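Local coordinates for GTP cyclohydrolase 1 type 2 homolog (Escherichia coli, Escherichia coli O157:H7, PDB 1NMO) that binds two metal ions in a dinuclear site, assembles as a toroidal homohexamer and may take part in degrading radiation-damaged nucleotides, at the interface of chains A and B. Coordinates in Å, arbitrary orientation; residue numbers count along the deposited sequence, not the author numbering. Chains: chain A/B, Hypothetical protein ybgI.

The interface of chains A and B. Residues chain A 42-43, 45, 64, 82, 245; chain B 197, 201.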
# COMPACT_ATOMS: atom_id res chain seq x y z
N VAL A 42 18.63 19.00 17.39
CA VAL A 42 18.74 18.03 18.51
C VAL A 42 20.14 17.31 18.58
O VAL A 42 20.76 17.18 19.64
CB VAL A 42 17.61 16.97 18.31
CG1 VAL A 42 17.73 15.83 19.33
CG2 VAL A 42 16.21 17.65 18.39
N THR A 43 20.67 16.92 17.41
CA THR A 43 21.88 16.12 17.33
C THR A 43 22.80 16.53 16.25
O THR A 43 22.33 16.86 15.17
CB THR A 43 21.45 14.65 17.11
OG1 THR A 43 20.63 14.28 18.23
CG2 THR A 43 22.65 13.64 16.98
N SER A 45 24.32 15.39 13.74
CA SER A 45 24.40 14.39 12.71
C SER A 45 25.04 14.98 11.47
O SER A 45 25.13 16.19 11.32
CB SER A 45 22.99 13.93 12.33
OG SER A 45 22.28 15.13 11.89
N HIS A 64 22.68 16.70 21.62
CA HIS A 64 23.55 15.51 21.55
C HIS A 64 24.79 15.72 20.65
O HIS A 64 24.73 15.61 19.40
CB HIS A 64 22.80 14.30 20.99
CG HIS A 64 21.61 13.89 21.78
ND1 HIS A 64 20.32 14.14 21.35
CD2 HIS A 64 21.49 13.24 22.96
CE1 HIS A 64 19.47 13.64 22.22
NE2 HIS A 64 20.15 13.09 23.20
N ARG A 82 32.10 13.68 10.18
CA ARG A 82 31.54 14.75 10.94
C ARG A 82 32.57 15.76 11.38
O ARG A 82 32.33 16.97 11.35
CB ARG A 82 30.87 14.15 12.14
CG ARG A 82 29.68 13.41 11.84
CD ARG A 82 29.28 12.57 13.12
NE ARG A 82 27.95 12.03 12.80
CZ ARG A 82 27.04 11.71 13.68
NH1 ARG A 82 27.29 11.84 14.97
NH2 ARG A 82 25.83 11.32 13.25
N ASN A 245 13.75 12.35 13.01
CA ASN A 245 14.35 11.09 13.43
C ASN A 245 13.10 10.36 14.03
O ASN A 245 12.38 10.95 14.87
CB ASN A 245 15.43 11.40 14.47
CG ASN A 245 16.10 10.12 15.04
OD1 ASN A 245 15.46 9.03 15.09
ND2 ASN A 245 17.36 10.25 15.52
N GLU B 197 17.76 6.88 19.86
CA GLU B 197 17.92 8.07 19.00
C GLU B 197 19.14 7.98 18.09
O GLU B 197 19.01 8.30 16.96
CB GLU B 197 18.06 9.34 19.84
CG GLU B 197 17.95 10.69 19.05
CD GLU B 197 19.26 11.21 18.58
OE1 GLU B 197 20.29 10.65 19.02
OE2 GLU B 197 19.26 12.16 17.76
N HIS B 201 20.94 7.60 13.05
CA HIS B 201 22.02 8.28 12.31
C HIS B 201 23.02 7.23 11.90
O HIS B 201 23.64 7.31 10.82
CB HIS B 201 22.72 9.29 13.22
CG HIS B 201 21.78 10.22 13.94
ND1 HIS B 201 21.08 11.21 13.30
CD2 HIS B 201 21.39 10.25 15.24
CE1 HIS B 201 20.28 11.83 14.17
NE2 HIS B 201 20.46 11.26 15.36
O HOH W 1 17.69 13.17 16.01
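B:Glu197 and B:His201 lie one turn apart in helix 197-206, both with helical backbone angles, and meet A:Thr43, whose backbone is extended, and the loop residues A:Ser45 and A:Asn245. The carboxylate oxygen OE2 of B:Glu197 accepts from both chains. A:Thr43 donates to it across the interface through its hydroxyl, OG1 to OE2 2.6 Å, from one side of the carboxylate plane. On the opposite face, a bond within chain B runs from NE2 of B:His201 to the same OE2 of B:Glu197, 2.8 Å, nearly straight at 173° and in the ring plane; it holds the acceptor ready for the A:Thr43 hydroxyl. The bend of B:Glu197 at chi2 (-92°) folds its carboxylate back towards the histidine, and this pairing probably fixes the rotation of both side chains. Water 1 also bridges the chains: its O lies 2.6 Å from OE2 of B:Glu197. The O of water 1 is 3.0 Å from the amide nitrogen ND2 of A:Asn245. That ND2 also donates to the backbone O of B:Glu197 at 2.9 Å, with the acceptor in the amide plane. The A:Asn245 amide stands almost upright to the B:His201 ring (85° between planes), while CB of A:Ser45 packs 3.5 Å from ring atom ND1 of B:His201. With CG2 anti to the backbone N, A:Thr43 turns its methyl towards the same ring, 3.6 Å from NE2 of B:His201. On the metal side, A:His64, a ligand of the dinuclear site, bonds weakly through ND1 to OG1 of A:Thr43 (3.1 Å), a possible second-shell connection to the metals. The patch joins the N-terminal end of the partner's helix 197-206 to the ends of strands 37-41 and 59-62 and the C-terminal tail, within a two-fold symmetric interface of the hexameric ring.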